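Long-range contacts in putative hemin transport system, substrate-binding protein (Burkholderia cenocepacia J2315, PDB 5GIZ), which binds heme in the periplasm and probably delivers it to a membrane transporter for uptake into the cell: residues A[68-74]-A[90-96]; A[32-38]-A[48-54]; A[149-153]-A[180-185]. All coordinates share one frame; numbering follows the deposited sequence.

Contact 1. Residues A[68-74]-A[90-96]; sequences DLVLASA and VTVTTFD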
# COMPACT_ATOMS: atom_id res chain seq x y z
N ASP A 68 20.15 1.42 -15.46
CA ASP A 68 19.93 2.45 -16.46
C ASP A 68 18.79 3.38 -16.08
O ASP A 68 18.71 4.53 -16.55
CB ASP A 68 19.57 1.80 -17.80
CG ASP A 68 20.66 0.94 -18.33
OD1 ASP A 68 21.87 1.40 -18.33
OD2 ASP A 68 20.44 -0.24 -18.67
N LEU A 69 17.87 2.87 -15.24
CA LEU A 69 16.68 3.63 -14.86
C LEU A 69 16.22 3.20 -13.49
O LEU A 69 16.27 2.03 -13.19
CB LEU A 69 15.60 3.34 -15.89
CG LEU A 69 14.19 3.88 -15.65
CD1 LEU A 69 14.17 5.39 -15.63
CD2 LEU A 69 13.23 3.34 -16.71
N VAL A 70 15.75 4.14 -12.68
CA VAL A 70 15.13 3.91 -11.41
C VAL A 70 13.71 4.50 -11.47
O VAL A 70 13.55 5.67 -11.78
CB VAL A 70 15.92 4.57 -10.24
CG1 VAL A 70 15.15 4.47 -8.94
CG2 VAL A 70 17.34 4.03 -10.13
N LEU A 71 12.73 3.69 -11.16
CA LEU A 71 11.37 4.12 -10.95
C LEU A 71 11.17 4.23 -9.47
O LEU A 71 11.31 3.24 -8.76
CB LEU A 71 10.39 3.11 -11.54
CG LEU A 71 10.65 2.71 -13.00
CD1 LEU A 71 9.68 1.56 -13.38
CD2 LEU A 71 10.58 3.89 -13.90
N ALA A 72 10.87 5.44 -9.01
CA ALA A 72 10.84 5.72 -7.59
C ALA A 72 9.53 6.24 -7.11
O ALA A 72 8.95 7.18 -7.69
CB ALA A 72 11.94 6.72 -7.24
N SER A 73 9.07 5.66 -6.02
CA SER A 73 7.82 6.11 -5.43
C SER A 73 8.08 7.45 -4.77
O SER A 73 9.24 7.84 -4.49
CB SER A 73 7.36 5.10 -4.40
OG SER A 73 8.27 5.14 -3.35
N ALA A 74 6.97 8.07 -4.39
CA ALA A 74 6.99 9.34 -3.67
C ALA A 74 7.78 9.23 -2.36
O ALA A 74 8.38 10.19 -1.92
CB ALA A 74 5.55 9.78 -3.40
N VAL A 90 22.32 8.32 -13.53
CA VAL A 90 21.18 7.41 -13.65
C VAL A 90 19.90 8.26 -13.68
O VAL A 90 19.73 9.15 -12.86
CB VAL A 90 21.17 6.43 -12.46
CG1 VAL A 90 19.97 5.49 -12.55
CG2 VAL A 90 22.45 5.63 -12.42
N THR A 91 19.02 7.93 -14.60
CA THR A 91 17.70 8.53 -14.69
C THR A 91 16.83 8.01 -13.55
O THR A 91 16.70 6.81 -13.34
CB THR A 91 17.01 8.21 -16.05
OG1 THR A 91 17.84 8.77 -17.10
CG2 THR A 91 15.56 8.79 -16.13
N VAL A 92 16.20 8.92 -12.84
CA VAL A 92 15.33 8.57 -11.76
C VAL A 92 13.99 9.24 -12.08
O VAL A 92 13.92 10.50 -12.22
CB VAL A 92 15.84 9.06 -10.40
CG1 VAL A 92 14.81 8.79 -9.32
CG2 VAL A 92 17.19 8.47 -10.04
N THR A 93 12.95 8.45 -12.27
CA THR A 93 11.62 8.96 -12.57
C THR A 93 10.78 8.70 -11.35
O THR A 93 10.61 7.56 -10.89
CB THR A 93 11.10 8.29 -13.83
OG1 THR A 93 12.03 8.59 -14.91
CG2 THR A 93 9.69 8.73 -14.18
N THR A 94 10.19 9.77 -10.82
CA THR A 94 9.49 9.75 -9.57
C THR A 94 7.99 9.83 -9.79
O THR A 94 7.53 10.57 -10.67
CB THR A 94 10.02 10.87 -8.67
OG1 THR A 94 11.43 10.67 -8.48
CG2 THR A 94 9.43 10.82 -7.34
N PHE A 95 7.24 9.08 -9.01
CA PHE A 95 5.78 8.99 -9.13
C PHE A 95 5.12 9.68 -7.96
O PHE A 95 5.70 9.81 -6.89
CB PHE A 95 5.39 7.48 -9.26
CG PHE A 95 5.86 6.90 -10.56
CD1 PHE A 95 7.16 6.47 -10.71
CD2 PHE A 95 5.02 6.81 -11.65
CE1 PHE A 95 7.66 6.00 -11.93
CE2 PHE A 95 5.51 6.36 -12.87
CZ PHE A 95 6.82 5.92 -13.02
N ASP A 96 3.88 10.11 -8.13
CA ASP A 96 3.15 10.70 -7.01
C ASP A 96 2.32 9.62 -6.35
O ASP A 96 2.15 8.53 -6.88
CB ASP A 96 2.25 11.85 -7.43
CG ASP A 96 3.01 13.00 -8.03
OD1 ASP A 96 3.91 13.58 -7.36
OD2 ASP A 96 2.68 13.32 -9.19
O HOH W 1 20.17 6.43 -16.85
O HOH W 2 4.46 6.92 -5.99

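Contact 2. Residues A[32-38]-A[48-54]; sequences LVGADTT and LPKVGYQ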
# COMPACT_ATOMS: atom_id res chain seq x y z
N LEU A 32 14.10 -6.02 -14.63
CA LEU A 32 14.15 -5.51 -13.29
C LEU A 32 15.30 -6.24 -12.56
O LEU A 32 15.34 -7.46 -12.60
CB LEU A 32 12.81 -5.72 -12.60
CG LEU A 32 11.67 -5.13 -13.46
CD1 LEU A 32 10.32 -5.80 -13.26
CD2 LEU A 32 11.57 -3.64 -13.20
N VAL A 33 16.20 -5.48 -11.94
CA VAL A 33 17.41 -6.03 -11.33
C VAL A 33 17.60 -5.73 -9.85
O VAL A 33 18.51 -6.28 -9.23
CB VAL A 33 18.67 -5.55 -12.11
CG1 VAL A 33 18.57 -5.92 -13.59
CG2 VAL A 33 18.93 -4.06 -11.90
N GLY A 34 16.77 -4.86 -9.28
CA GLY A 34 16.90 -4.51 -7.89
C GLY A 34 15.66 -3.74 -7.46
O GLY A 34 14.86 -3.26 -8.32
N ALA A 35 15.49 -3.63 -6.15
CA ALA A 35 14.35 -2.97 -5.51
C ALA A 35 14.67 -2.60 -4.08
O ALA A 35 15.70 -2.99 -3.55
CB ALA A 35 13.13 -3.88 -5.54
N ASP A 36 13.74 -1.90 -3.45
CA ASP A 36 13.83 -1.71 -2.00
C ASP A 36 13.09 -2.85 -1.30
O ASP A 36 12.40 -3.68 -1.94
CB ASP A 36 13.21 -0.39 -1.59
CG ASP A 36 11.72 -0.42 -1.68
OD1 ASP A 36 11.24 -0.54 -2.83
OD2 ASP A 36 11.08 -0.36 -0.60
N THR A 37 13.22 -2.89 0.01
CA THR A 37 12.65 -4.01 0.79
C THR A 37 11.16 -4.13 0.78
O THR A 37 10.64 -5.22 1.11
CB THR A 37 13.10 -3.90 2.24
OG1 THR A 37 12.65 -2.67 2.81
CG2 THR A 37 14.63 -4.00 2.33
N THR A 38 10.44 -3.08 0.42
CA THR A 38 8.97 -3.16 0.36
C THR A 38 8.45 -3.94 -0.83
O THR A 38 7.26 -4.25 -0.91
CB THR A 38 8.26 -1.79 0.40
OG1 THR A 38 8.55 -1.01 -0.77
CG2 THR A 38 8.62 -1.01 1.61
N LEU A 48 14.29 -10.14 -6.20
CA LEU A 48 15.23 -9.09 -6.62
C LEU A 48 16.13 -8.75 -5.44
O LEU A 48 15.64 -8.59 -4.31
CB LEU A 48 14.46 -7.83 -6.96
CG LEU A 48 13.55 -7.90 -8.17
CD1 LEU A 48 12.74 -6.60 -8.20
CD2 LEU A 48 14.34 -8.11 -9.46
N PRO A 49 17.45 -8.59 -5.68
CA PRO A 49 18.31 -8.04 -4.63
C PRO A 49 17.77 -6.69 -4.14
O PRO A 49 17.25 -5.88 -4.95
CB PRO A 49 19.66 -7.88 -5.32
CG PRO A 49 19.63 -8.86 -6.44
CD PRO A 49 18.20 -8.94 -6.89
N LYS A 50 17.89 -6.42 -2.85
CA LYS A 50 17.31 -5.23 -2.27
C LYS A 50 18.41 -4.29 -1.84
O LYS A 50 19.48 -4.73 -1.37
CB LYS A 50 16.38 -5.55 -1.07
CG LYS A 50 15.30 -6.57 -1.40
CD LYS A 50 14.48 -6.10 -2.56
CE LYS A 50 13.12 -6.79 -2.67
NZ LYS A 50 13.11 -8.20 -2.99
N VAL A 51 18.12 -2.99 -1.98
CA VAL A 51 19.08 -1.94 -1.70
C VAL A 51 18.64 -0.96 -0.64
O VAL A 51 18.92 0.24 -0.69
CB VAL A 51 19.54 -1.25 -3.01
CG1 VAL A 51 20.36 -2.24 -3.82
CG2 VAL A 51 18.35 -0.64 -3.73
N GLY A 52 17.99 -1.49 0.38
CA GLY A 52 17.61 -0.74 1.54
C GLY A 52 16.13 -0.61 1.66
O GLY A 52 15.37 -0.97 0.72
N TYR A 53 15.70 -0.18 2.83
CA TYR A 53 14.29 0.21 2.99
C TYR A 53 14.05 1.46 2.14
O TYR A 53 14.95 2.25 1.92
CB TYR A 53 13.88 0.44 4.46
CG TYR A 53 12.47 1.02 4.65
CD1 TYR A 53 11.33 0.29 4.30
CD2 TYR A 53 12.29 2.32 5.19
CE1 TYR A 53 10.07 0.82 4.47
CE2 TYR A 53 11.02 2.85 5.34
CZ TYR A 53 9.91 2.09 4.99
OH TYR A 53 8.63 2.60 5.16
N GLN A 54 12.82 1.62 1.66
CA GLN A 54 12.51 2.68 0.68
C GLN A 54 12.87 4.09 1.14
O GLN A 54 13.30 4.85 0.30
CB GLN A 54 11.07 2.59 0.13
CG GLN A 54 10.04 3.49 0.70
CD GLN A 54 8.63 3.15 0.27
OE1 GLN A 54 7.82 2.80 1.09
NE2 GLN A 54 8.34 3.28 -1.00

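Contact 3. Residues A[149-153]-A[180-185]; sequences PPRVL and GARNAM. With SO4 (sulfate ion), chain D.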
# COMPACT_ATOMS: atom_id res chain seq x y z
N PRO A 149 -22.43 3.31 7.09
CA PRO A 149 -21.03 2.94 7.06
C PRO A 149 -20.43 2.73 8.46
O PRO A 149 -20.56 3.58 9.35
CB PRO A 149 -20.38 4.10 6.33
CG PRO A 149 -21.47 4.52 5.33
CD PRO A 149 -22.73 4.39 6.12
N PRO A 150 -19.83 1.54 8.72
CA PRO A 150 -19.31 1.31 10.05
C PRO A 150 -17.97 2.07 10.31
O PRO A 150 -17.22 2.38 9.38
CB PRO A 150 -19.11 -0.22 10.05
CG PRO A 150 -18.81 -0.54 8.63
CD PRO A 150 -19.74 0.35 7.86
N ARG A 151 -17.67 2.28 11.59
CA ARG A 151 -16.45 3.00 11.97
C ARG A 151 -15.30 2.04 12.12
O ARG A 151 -15.39 1.08 12.87
CB ARG A 151 -16.67 3.77 13.27
CG ARG A 151 -17.85 4.74 13.23
CD ARG A 151 -17.99 5.49 14.56
NE ARG A 151 -16.93 6.46 14.72
CZ ARG A 151 -16.91 7.67 14.20
NH1 ARG A 151 -17.89 8.10 13.40
NH2 ARG A 151 -15.84 8.45 14.40
N VAL A 152 -14.22 2.27 11.39
CA VAL A 152 -13.07 1.38 11.39
C VAL A 152 -11.84 2.15 11.84
O VAL A 152 -11.54 3.19 11.27
CB VAL A 152 -12.82 0.80 9.98
CG1 VAL A 152 -11.58 -0.09 9.99
CG2 VAL A 152 -14.05 0.04 9.50
N LEU A 153 -11.11 1.60 12.82
CA LEU A 153 -9.83 2.13 13.31
C LEU A 153 -8.75 1.32 12.65
O LEU A 153 -8.77 0.11 12.80
CB LEU A 153 -9.76 1.87 14.80
CG LEU A 153 -8.44 2.26 15.46
CD1 LEU A 153 -8.26 3.75 15.44
CD2 LEU A 153 -8.37 1.68 16.87
N GLY A 180 -16.60 1.01 1.80
CA GLY A 180 -17.96 1.31 2.25
C GLY A 180 -18.03 1.64 3.72
O GLY A 180 -19.12 1.62 4.30
N ALA A 181 -16.90 1.91 4.35
CA ALA A 181 -16.85 2.21 5.76
C ALA A 181 -16.40 3.65 6.02
O ALA A 181 -16.20 4.41 5.06
CB ALA A 181 -15.94 1.22 6.45
N ARG A 182 -16.26 4.02 7.28
CA ARG A 182 -15.82 5.37 7.68
C ARG A 182 -14.62 5.24 8.61
O ARG A 182 -14.58 4.36 9.46
CB ARG A 182 -16.96 6.05 8.44
CG ARG A 182 -16.87 7.56 8.63
CD ARG A 182 -18.15 8.03 9.34
NE ARG A 182 -18.23 9.47 9.58
CZ ARG A 182 -19.35 10.10 9.96
NH1 ARG A 182 -20.49 9.42 10.14
NH2 ARG A 182 -19.34 11.41 10.15
N ASN A 183 -13.64 6.13 8.49
CA ASN A 183 -12.54 6.14 9.42
C ASN A 183 -13.02 6.58 10.79
O ASN A 183 -13.62 7.67 10.92
CB ASN A 183 -11.40 7.02 8.87
CG ASN A 183 -10.11 6.84 9.64
OD1 ASN A 183 -10.08 6.26 10.72
ND2 ASN A 183 -8.98 7.35 9.08
N ALA A 184 -12.77 5.75 11.79
CA ALA A 184 -13.20 6.06 13.16
C ALA A 184 -12.43 7.28 13.68
O ALA A 184 -12.94 8.04 14.47
CB ALA A 184 -12.99 4.89 14.06
N MET A 185 -11.20 7.45 13.21
CA MET A 185 -10.40 8.61 13.53
C MET A 185 -10.67 9.77 12.55
O MET A 185 -10.55 9.59 11.34
CB MET A 185 -8.91 8.28 13.45
CG MET A 185 -8.41 7.10 14.27
SD MET A 185 -8.93 7.15 16.01
CE MET A 185 -8.19 8.64 16.53
S SO4 D . -17.21 11.75 12.88
O1 SO4 D . -17.35 10.80 11.76
O2 SO4 D . -16.85 13.04 12.29
O3 SO4 D . -18.49 11.81 13.62
O4 SO4 D . -16.14 11.30 13.79

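Contact 1. Residues A[68-74]-A[90-96]
The Phe95 ring meets the 68-74 segment through an edge and an oblique contact. The carbonyl oxygen of Ala72 lies at the ring edge, in its plane, with O 3.6 Å from Phe95 CD1. Leu71 comes in obliquely, its CB 4.0 Å from Phe95 CE1 and its CD2 almost as near. Phe95 CG stands anti to its own carbonyl carbon (chi1 -68°), which swings the ring back toward Leu71. Val111 of helix 101-114 touches both residues. The same Ala72 O accepts the Phe95 backbone N at 2.9 Å, so backbone and ring edge converge on one carbonyl. Three more backbone bonds join the parallel strands 69-72 and 91-94: Val70 N to Thr91 O, Thr93 N to Val70 O and Ala72 N to Thr93 O. On the sheet face of Val70, Ala72 and Val92, Val92 splits its branches: CG1 reaches Ala72 CB and CG2 reaches Val70 CB, both at 4.1 Å. On the other face, Leu69 CD1 packs on Thr91 CG2 at 3.7 Å. Helix 79-87 links the strands in a beta-alpha-beta crossover. The chemistry is that of a sheet margin: aliphatic side chains fill the inner strand, while the outer one carries three threonines beside Val92.

Contact 2. Residues A[32-38]-A[48-54]
The Asp36 carboxylate and the Gln54 side chain lie side by side and point the same way, their carboxylate and amide planes 20° apart. Asp36 OD2 presses on Gln54 CB at 3.0 Å, a tight approach to an aliphatic carbon. The same oxygen is gripped twice from its own segment. Thr38 OG1 donates to the syn lone pair of Asp36 OD2 at 2.6 Å, and Thr38 N reaches that oxygen from above the carboxylate plane at 3.0 Å. The second bond makes an Asx turn. Asp36 CG sits between backbone N and carbonyl carbon (chi1 73°), which turns the carboxylate toward Thr38, two residues on. The other oxygen, OD1, accepts from Gly12 N.

In the modelled conformer of Tyr53, one of two, Thr37 OG1 lies at the ring edge, in its plane, 3.6 Å from Tyr53 CD1. Thr38 CG2 touches Tyr53 CE1 obliquely. In the heme-bound protein Thr37, Tyr53 and Gln54 contact heme, and Tyr53 is an axial ligand of the iron; no heme is bound here. The turn probably helps to place these residues.

Further back, Ala35 N bonds to Pro49 O, and Val51 N to Ala35 O at 2.9 Å. Thr37 N adds a bond to Gly52 O. The Lys50 chain, bent at chi2 and chi4, passes Asp36 O and ends with NZ on the carbonyls of Leu48 and Ala45. Leu48 CD1 meets Ala35 CB at 3.8 Å. Leu48 also rests on Phe20 of helix 13-23, and strand 30-35 pairs with strand 6-11.

Contact 3. Residues A[149-153]-A[180-185]
Arg151 reaches across to Ala184 and on to a sulfate ion. Arg151 CB lies 3.9 Å from Ala184 CB. The chain then runs straight at chi2 and bends at chi3 (72°), which turns the guanidinium back over the 180-185 segment. NE passes Ala184 CA and donates to Ala202 O of helix 196-202. Arg151 NH2 has two acceptors: Ala184 O at 2.9 Å, tilted from the guanidinium plane, and sulfate O4, also at 2.9 Å. Arg151 NH1 bonds to sulfate O1 at 3.2 Å. The sulfate thus sits at the guanidinium edge, its sulfur in the plane. Arg182, its chain extended from CG to NE, comes to the same anion, but the modelled approach is too short and uses one of two conformers, which leaves its detail doubtful. The anion probably came from the crystallisation liquor.

In the backbone, Arg182 N bonds to Pro150 O, Val152 N to Arg182 O at 2.9 Å, and Ala184 N to Val152 O. Val152 CG2 packs on Ala181 CB at 3.8 Å, and Leu153 CD1 on Met185 SD at 3.5 Å. Asn183 OD1 accepts Met185 N in an Asx turn, while its ND2 is held by Asp173 and Ala166 O. Gly180 closes helix 171-178 with a Schellman motif. The chain thus passes from a capped helix into a short strand parallel to strand 151-159, within the mixed sheet of the second lobe.

Overall arrangement
From the N terminus, contact 2 is the first to close. It brings 48-54 back on 32-38 around a short loop holding helix 43-46. Contact 1 follows, with helix 79-87 in the loop between 68-74 and 90-96. Contact 3 comes last and encloses strands 151-159 (its later part) and 162-166 and helix 171-178. The three run in series; none nests or crosses. Contacts 1 and 2 reach the two margins of one parallel sheet, strands 91-94 and 30-35, and touch where Ser73 packs on Gln54. Contact 3 belongs to the other lobe, its centre about 34 Å from each of theirs, on the opposite side of the chain's centre.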